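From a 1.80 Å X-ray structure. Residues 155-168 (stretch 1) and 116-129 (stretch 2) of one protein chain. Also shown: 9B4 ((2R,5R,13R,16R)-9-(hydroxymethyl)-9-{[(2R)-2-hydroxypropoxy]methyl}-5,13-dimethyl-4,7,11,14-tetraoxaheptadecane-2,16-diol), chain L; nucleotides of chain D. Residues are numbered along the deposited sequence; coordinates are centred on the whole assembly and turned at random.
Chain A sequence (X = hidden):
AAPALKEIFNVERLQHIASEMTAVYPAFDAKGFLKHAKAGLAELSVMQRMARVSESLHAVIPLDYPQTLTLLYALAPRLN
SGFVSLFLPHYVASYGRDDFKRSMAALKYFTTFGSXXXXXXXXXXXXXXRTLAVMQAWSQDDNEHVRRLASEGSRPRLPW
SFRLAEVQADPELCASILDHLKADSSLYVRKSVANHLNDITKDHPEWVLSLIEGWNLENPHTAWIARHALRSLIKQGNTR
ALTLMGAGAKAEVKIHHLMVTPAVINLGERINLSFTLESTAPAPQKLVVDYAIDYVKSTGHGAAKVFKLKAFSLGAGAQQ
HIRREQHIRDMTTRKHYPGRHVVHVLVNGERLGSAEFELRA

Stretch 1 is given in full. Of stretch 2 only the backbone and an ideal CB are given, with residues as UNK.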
# COMPACT_ATOMS: atom_id res chain seq x y z
N ARG A 155 -8.00 1.60 6.78
CA ARG A 155 -7.89 0.50 5.82
C ARG A 155 -8.07 -0.85 6.50
O ARG A 155 -7.52 -1.08 7.59
CB ARG A 155 -6.51 0.52 5.16
CG ARG A 155 -6.42 1.48 4.01
CD ARG A 155 -5.00 1.49 3.44
NE ARG A 155 -4.64 0.20 2.86
CZ ARG A 155 -3.56 -0.01 2.10
NH1 ARG A 155 -2.70 0.98 1.88
NH2 ARG A 155 -3.34 -1.21 1.56
N PRO A 156 -8.75 -1.80 5.85
CA PRO A 156 -8.78 -3.15 6.41
C PRO A 156 -7.40 -3.75 6.61
O PRO A 156 -7.13 -4.39 7.64
CB PRO A 156 -9.59 -3.94 5.37
CG PRO A 156 -10.32 -2.94 4.57
CD PRO A 156 -9.58 -1.66 4.64
N ARG A 157 -6.51 -3.59 5.62
CA ARG A 157 -5.25 -4.32 5.54
C ARG A 157 -4.08 -3.36 5.29
O ARG A 157 -3.34 -3.50 4.31
CB ARG A 157 -5.29 -5.35 4.45
CG ARG A 157 -6.32 -6.43 4.70
CD ARG A 157 -6.33 -7.36 3.52
NE ARG A 157 -7.33 -8.41 3.64
CZ ARG A 157 -7.15 -9.64 3.22
NH1 ARG A 157 -6.01 -10.01 2.67
NH2 ARG A 157 -8.11 -10.53 3.36
N LEU A 158 -3.88 -2.43 6.20
CA LEU A 158 -2.76 -1.50 6.08
C LEU A 158 -1.43 -2.24 6.28
O LEU A 158 -1.25 -2.92 7.29
CB LEU A 158 -2.89 -0.40 7.13
CG LEU A 158 -1.79 0.67 7.07
CD1 LEU A 158 -1.94 1.57 5.82
CD2 LEU A 158 -1.79 1.53 8.32
N PRO A 159 -0.46 -2.09 5.38
CA PRO A 159 0.85 -2.70 5.64
C PRO A 159 1.48 -2.14 6.91
O PRO A 159 1.33 -0.96 7.23
CB PRO A 159 1.67 -2.34 4.39
CG PRO A 159 0.62 -2.28 3.30
CD PRO A 159 -0.54 -1.56 4.01
N TRP A 160 2.15 -3.02 7.65
CA TRP A 160 2.89 -2.72 8.88
C TRP A 160 1.97 -2.45 10.07
O TRP A 160 2.45 -1.95 11.11
CB TRP A 160 3.85 -1.54 8.70
CG TRP A 160 5.00 -1.81 7.79
CD1 TRP A 160 5.10 -2.79 6.83
CD2 TRP A 160 6.25 -1.08 7.76
NE1 TRP A 160 6.33 -2.69 6.19
CE2 TRP A 160 7.04 -1.66 6.74
CE3 TRP A 160 6.75 0.01 8.47
CZ2 TRP A 160 8.32 -1.20 6.44
CZ3 TRP A 160 8.02 0.48 8.17
CH2 TRP A 160 8.79 -0.13 7.16
N SER A 161 0.69 -2.79 9.97
CA SER A 161 -0.22 -2.74 11.11
C SER A 161 -1.10 -3.98 11.10
O SER A 161 -1.18 -4.69 10.10
CB SER A 161 -1.10 -1.48 11.11
OG SER A 161 -1.97 -1.44 12.24
N PHE A 162 -1.69 -4.27 12.25
CA PHE A 162 -2.70 -5.31 12.32
C PHE A 162 -3.88 -4.96 11.43
O PHE A 162 -4.21 -3.79 11.20
CB PHE A 162 -3.18 -5.52 13.78
CG PHE A 162 -3.47 -4.24 14.52
CD1 PHE A 162 -4.73 -3.67 14.49
CD2 PHE A 162 -2.48 -3.61 15.25
CE1 PHE A 162 -4.97 -2.48 15.17
CE2 PHE A 162 -2.72 -2.42 15.92
CZ PHE A 162 -3.96 -1.87 15.89
N ARG A 163 -4.51 -6.00 10.89
CA ARG A 163 -5.75 -5.83 10.16
C ARG A 163 -6.84 -5.36 11.12
O ARG A 163 -6.82 -5.69 12.31
CB ARG A 163 -6.15 -7.14 9.49
CG ARG A 163 -5.19 -7.57 8.39
CD ARG A 163 -5.68 -8.78 7.60
NE ARG A 163 -4.64 -9.25 6.69
CZ ARG A 163 -4.70 -10.38 5.99
NH1 ARG A 163 -5.76 -11.18 6.09
NH2 ARG A 163 -3.68 -10.72 5.21
N LEU A 164 -7.77 -4.56 10.61
CA LEU A 164 -8.92 -4.12 11.40
C LEU A 164 -10.07 -5.07 11.08
O LEU A 164 -10.76 -4.93 10.06
CB LEU A 164 -9.28 -2.66 11.10
CG LEU A 164 -8.34 -1.60 11.67
CD1 LEU A 164 -8.74 -0.21 11.17
CD2 LEU A 164 -8.32 -1.64 13.19
N ALA A 165 -10.25 -6.08 11.93
CA ALA A 165 -11.23 -7.13 11.66
C ALA A 165 -12.64 -6.57 11.55
O ALA A 165 -13.45 -7.06 10.75
CB ALA A 165 -11.18 -8.21 12.74
N GLU A 166 -12.95 -5.54 12.34
CA GLU A 166 -14.30 -4.97 12.33
C GLU A 166 -14.59 -4.27 11.01
O GLU A 166 -15.69 -4.41 10.45
CB GLU A 166 -14.44 -4.00 13.53
CG GLU A 166 -15.80 -3.39 13.68
CD GLU A 166 -16.05 -2.81 15.07
OE1 GLU A 166 -15.09 -2.63 15.85
OE2 GLU A 166 -17.23 -2.54 15.38
N VAL A 167 -13.60 -3.53 10.48
CA VAL A 167 -13.71 -2.89 9.17
C VAL A 167 -13.76 -3.94 8.06
O VAL A 167 -14.58 -3.88 7.14
CB VAL A 167 -12.54 -1.92 8.96
CG1 VAL A 167 -12.52 -1.35 7.55
CG2 VAL A 167 -12.61 -0.80 9.97
N GLN A 168 -12.85 -4.90 8.13
CA GLN A 168 -12.75 -5.94 7.11
C GLN A 168 -14.07 -6.67 6.94
O GLN A 168 -14.46 -7.02 5.81
CB GLN A 168 -11.63 -6.89 7.53
CG GLN A 168 -11.06 -7.78 6.51
CD GLN A 168 -9.88 -8.52 7.09
OE1 GLN A 168 -9.48 -8.28 8.25
NE2 GLN A 168 -9.32 -9.42 6.33
N UNK A 116 -0.21 9.64 11.10
CA UNK A 116 -0.84 8.99 12.24
C UNK A 116 -1.52 7.68 11.86
O UNK A 116 -2.32 7.16 12.65
CB UNK A 116 -1.86 9.93 12.88
N UNK A 117 -1.17 7.10 10.71
CA UNK A 117 -1.89 5.93 10.20
C UNK A 117 -1.76 4.72 11.11
O UNK A 117 -2.68 3.91 11.17
CB UNK A 117 -1.38 5.57 8.80
N UNK A 118 -0.62 4.55 11.79
CA UNK A 118 -0.47 3.43 12.72
C UNK A 118 -1.16 3.72 14.05
O UNK A 118 -1.84 2.85 14.61
CB UNK A 118 1.01 3.13 12.95
N UNK A 119 -0.98 4.93 14.57
CA UNK A 119 -1.50 5.26 15.89
C UNK A 119 -3.03 5.21 15.91
O UNK A 119 -3.63 4.75 16.88
CB UNK A 119 -1.01 6.64 16.32
N UNK A 120 -3.69 5.69 14.85
CA UNK A 120 -5.14 5.77 14.89
C UNK A 120 -5.76 4.38 14.97
O UNK A 120 -6.86 4.22 15.50
CB UNK A 120 -5.67 6.52 13.66
N UNK A 121 -5.04 3.36 14.50
CA UNK A 121 -5.59 2.00 14.50
C UNK A 121 -5.71 1.43 15.91
O UNK A 121 -6.60 0.61 16.16
CB UNK A 121 -4.72 1.08 13.65
N UNK A 122 -4.87 1.86 16.85
CA UNK A 122 -5.06 1.44 18.24
C UNK A 122 -6.36 1.98 18.79
O UNK A 122 -7.05 1.30 19.56
CB UNK A 122 -3.89 1.90 19.11
N UNK A 123 -6.73 3.20 18.39
CA UNK A 123 -7.99 3.78 18.84
C UNK A 123 -9.16 3.12 18.12
O UNK A 123 -10.20 2.86 18.74
CB UNK A 123 -8.00 5.29 18.61
N UNK A 124 -9.02 2.80 16.82
CA UNK A 124 -10.09 2.09 16.13
C UNK A 124 -10.31 0.71 16.73
O UNK A 124 -11.43 0.20 16.72
CB UNK A 124 -9.77 1.97 14.64
N UNK A 125 -9.25 0.11 17.29
CA UNK A 125 -9.38 -1.23 17.87
C UNK A 125 -10.11 -1.18 19.20
O UNK A 125 -11.02 -1.98 19.46
CB UNK A 125 -8.00 -1.87 18.05
N UNK A 126 -9.73 -0.23 20.06
CA UNK A 126 -10.26 -0.16 21.43
C UNK A 126 -11.52 0.69 21.56
O UNK A 126 -12.33 0.44 22.47
CB UNK A 126 -9.19 0.40 22.37
N UNK A 127 -11.73 1.64 20.65
CA UNK A 127 -12.84 2.59 20.72
C UNK A 127 -13.37 2.87 19.30
O UNK A 127 -13.33 3.99 18.79
CB UNK A 127 -12.40 3.89 21.40
N UNK A 128 -13.86 1.81 18.65
CA UNK A 128 -14.11 1.89 17.22
C UNK A 128 -15.10 3.00 16.88
O UNK A 128 -14.81 3.86 16.04
CB UNK A 128 -14.63 0.55 16.70
N UNK A 129 -16.29 2.98 17.50
CA UNK A 129 -17.34 3.91 17.07
C UNK A 129 -16.93 5.36 17.35
O UNK A 129 -17.13 6.24 16.50
CB UNK A 129 -18.66 3.59 17.78
C01 9B4 L . 10.04 -2.56 2.57
C02 9B4 L . 9.27 -1.28 2.27
C03 9B4 L . 9.97 -0.11 2.95
C05 9B4 L . 9.84 2.13 3.48
C06 9B4 L . 9.53 3.50 2.90
C07 9B4 L . 8.03 3.68 2.72
C09 9B4 L . 5.97 3.69 3.83
C10 9B4 L . 5.35 4.37 5.05
C12 9B4 L . 5.43 6.38 6.33
C13 9B4 L . 5.71 7.88 6.20
C15 9B4 L . 5.73 8.53 7.58
C16 9B4 L . 5.71 3.54 6.27
C17 9B4 L . 10.17 3.70 1.51
C23 9B4 L . 10.04 4.49 3.96
C25 9B4 L . 11.47 6.24 3.56
C26 9B4 L . 11.58 7.76 3.67
C27 9B4 L . 10.21 8.42 3.87
C34 9B4 L . 6.94 -1.39 1.81
C35 9B4 L . 5.84 -0.42 2.19
C37 9B4 L . 4.58 -0.84 1.43
O04 9B4 L . 9.28 1.09 2.72
O08 9B4 L . 7.37 3.63 3.95
O11 9B4 L . 5.84 5.68 5.18
O14 9B4 L . 6.96 8.08 5.60
O18 9B4 L . 11.54 3.39 1.47
O24 9B4 L . 10.13 5.79 3.49
O28 9B4 L . 12.38 7.99 4.79
O33 9B4 L . 7.97 -1.33 2.76
O36 9B4 L . 5.64 -0.46 3.58
P DA D 10 -2.17 -9.29 11.50
OP1 DA D 10 -3.56 -8.75 11.50
OP2 DA D 10 -1.58 -9.65 12.82
O5' DA D 10 -2.20 -10.59 10.58
C5' DA D 10 -2.80 -10.50 9.34
C4' DA D 10 -2.56 -11.75 8.56
O4' DA D 10 -1.16 -11.84 8.23
C3' DA D 10 -2.89 -13.03 9.32
O3' DA D 10 -3.95 -13.67 8.68
C2' DA D 10 -1.60 -13.85 9.28
C1' DA D 10 -0.83 -13.20 8.15
N9 DA D 10 0.61 -13.35 8.22
C8 DA D 10 1.43 -13.04 9.27
N7 DA D 10 2.70 -13.27 9.03
C5 DA D 10 2.71 -13.76 7.74
C6 DA D 10 3.76 -14.20 6.90
N6 DA D 10 5.04 -14.24 7.28
N1 DA D 10 3.42 -14.63 5.66
C2 DA D 10 2.13 -14.62 5.29
N3 DA D 10 1.07 -14.23 6.00
C4 DA D 10 1.43 -13.80 7.22
P DT D 7 15.32 -3.14 7.17
OP1 DT D 7 15.76 -2.19 8.20
OP2 DT D 7 16.02 -4.46 7.09
O5' DT D 7 13.79 -3.44 7.20
C5' DT D 7 12.90 -2.38 7.39
C4' DT D 7 11.49 -2.89 7.52
O4' DT D 7 11.07 -3.46 6.26
C3' DT D 7 11.27 -3.98 8.58
O3' DT D 7 10.53 -3.41 9.66
C2' DT D 7 10.51 -5.10 7.81
C1' DT D 7 10.08 -4.42 6.52
N1 DT D 7 9.99 -5.30 5.35
C2 DT D 7 8.82 -5.36 4.64
O2 DT D 7 7.81 -4.72 4.93
N3 DT D 7 8.86 -6.16 3.53
C4 DT D 7 9.92 -6.92 3.09
O4 DT D 7 9.85 -7.64 2.10
C5 DT D 7 11.12 -6.81 3.89
C7 DT D 7 12.35 -7.59 3.50
C6 DT D 7 11.11 -6.01 4.97

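At 117 CA-to-CB points toward stretch 1, and the ideal CB lies 4.1 Å from Leu158 CD2. An apolar side chain would suit, or a longer polar one reaching past the leucine to the carbonyl of Pro159. The residue is Glu117. Its OE1 passes 3.7 Å from Leu158 CD1, and water 1 donates to both Glu117 OE1 and Pro159 O.

At 118 the CB points sideways, 5.4 Å from Ser161 CB. A small side chain would fall short of the turn from Leu158 to Ser161; a long apolar or aromatic one could reach it. Phe118 does. Its CE1 lies 3.7 Å from Trp160 CB and 4.0 Å from Leu158 CD2, and the ring edge meets Ser161 CB and Pro159 O.

At 121 CA-to-CB points toward stretch 1. The ideal CB is 3.8 Å from Phe162 CZ and 4.0 Å from Ser161 OG. Beyond lie the carbonyls of Arg155 and Phe162, acceptors that favour a long donor: lysine could serve some, arginine more. Arg121 fills the site. Arg121 NH1 donates to Arg155 O (2.7 Å), and Arg121 NH2 donates to Phe162 O (2.8 Å) and Arg155 O (2.9 Å). The bond from NE to Ser161 OG is weak. Leu158 CB covers one guanidinium face and Leu164 CD1 the opposite one, so the plane is held while its edge meets the oxygens.

At 122 CB points away, 5.0 Å from Phe162 CZ. Many side chains would fit; a flat one could bend back to the phenylalanine. His122 does, taking the edge of Phe162 on its face, with centroids 5.3 Å apart.

At 124 CB points toward Leu164, 4.2 Å from its CD2. A medium apolar residue suits. Leu124 CD1 packs 3.7 Å from Leu164 CD1.

At 125 CB is sideways, 4.2 Å from Phe162 CE1. Several apolar residues would do. Leu125 CD2 lies 4.2 Å from Phe162 CE1.

At 128 CB points toward stretch 1, 3.3 Å from Glu166 OE1. A donor could answer the carboxylate, or a broad apolar group its methylenes and Val167. Phe128 takes the second course: Glu166 CG sits over its face, 4.2 Å from the ring centroid, and CE1 is 3.7 Å from Val167 CG2.

Positions 116, 119, 120, 123, 126, 127 and 129 have no part of stretch 1 within 5.5 Å of the ideal CB, so it sets no demand. They are Ala116, Ala119, Ile120, Phe123, His126, Asp127 and Gln129.

Stretch 2 116-129: AEFAIRHFLLHDFQ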
# COMPACT_ATOMS: atom_id res chain seq x y z
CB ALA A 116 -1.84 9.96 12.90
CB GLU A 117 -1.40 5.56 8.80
CG GLU A 117 0.02 5.01 8.73
CD GLU A 117 0.55 5.07 7.30
OE1 GLU A 117 0.73 4.00 6.70
OE2 GLU A 117 0.80 6.18 6.78
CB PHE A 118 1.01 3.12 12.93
CG PHE A 118 1.73 2.86 11.65
CD1 PHE A 118 1.35 1.78 10.86
CD2 PHE A 118 2.75 3.68 11.22
CE1 PHE A 118 1.97 1.54 9.67
CE2 PHE A 118 3.39 3.44 10.02
CZ PHE A 118 2.99 2.38 9.24
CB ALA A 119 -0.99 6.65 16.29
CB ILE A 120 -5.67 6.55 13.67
CG1 ILE A 120 -7.15 6.92 13.85
CG2 ILE A 120 -5.49 5.77 12.36
CD1 ILE A 120 -7.41 7.95 14.94
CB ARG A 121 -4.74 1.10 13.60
CG ARG A 121 -4.81 1.58 12.14
CD ARG A 121 -3.87 0.81 11.22
NE ARG A 121 -4.29 -0.52 10.78
CZ ARG A 121 -5.19 -0.74 9.82
NH1 ARG A 121 -5.82 0.28 9.26
NH2 ARG A 121 -5.45 -1.99 9.40
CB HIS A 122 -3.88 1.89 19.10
CG HIS A 122 -2.59 1.25 18.70
ND1 HIS A 122 -2.24 -0.03 19.07
CD2 HIS A 122 -1.60 1.69 17.89
CE1 HIS A 122 -1.07 -0.34 18.54
NE2 HIS A 122 -0.66 0.69 17.81
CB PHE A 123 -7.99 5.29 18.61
CG PHE A 123 -7.07 6.06 19.54
CD1 PHE A 123 -7.51 6.51 20.79
CD2 PHE A 123 -5.78 6.34 19.16
CE1 PHE A 123 -6.66 7.24 21.62
CE2 PHE A 123 -4.91 7.07 19.99
CZ PHE A 123 -5.36 7.50 21.23
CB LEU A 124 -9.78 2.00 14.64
CG LEU A 124 -9.96 3.31 13.86
CD1 LEU A 124 -9.28 3.21 12.51
CD2 LEU A 124 -11.44 3.66 13.65
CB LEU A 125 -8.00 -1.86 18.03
CG LEU A 125 -8.00 -3.30 18.54
CD1 LEU A 125 -8.71 -4.25 17.56
CD2 LEU A 125 -6.56 -3.74 18.82
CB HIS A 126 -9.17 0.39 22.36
CG HIS A 126 -9.49 0.25 23.83
ND1 HIS A 126 -10.18 1.21 24.54
CD2 HIS A 126 -9.22 -0.74 24.71
CE1 HIS A 126 -10.32 0.82 25.79
NE2 HIS A 126 -9.75 -0.37 25.92
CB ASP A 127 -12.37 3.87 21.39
CG ASP A 127 -12.01 3.64 22.83
OD1 ASP A 127 -12.91 3.68 23.69
OD2 ASP A 127 -10.85 3.34 23.09
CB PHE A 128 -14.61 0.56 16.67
CG PHE A 128 -14.89 0.64 15.21
CD1 PHE A 128 -13.85 0.68 14.32
CD2 PHE A 128 -16.18 0.76 14.75
CE1 PHE A 128 -14.07 0.79 12.97
CE2 PHE A 128 -16.43 0.88 13.38
CZ PHE A 128 -15.37 0.89 12.49
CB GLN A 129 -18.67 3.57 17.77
CG GLN A 129 -19.92 4.00 17.02
CD GLN A 129 -20.11 3.27 15.68
OE1 GLN A 129 -20.08 2.04 15.61
NE2 GLN A 129 -20.28 4.02 14.62
O HOH W 1 1.66 1.47 5.88
O HOH W 2 -0.91 0.28 13.97
O HOH W 3 -12.36 -2.44 15.96
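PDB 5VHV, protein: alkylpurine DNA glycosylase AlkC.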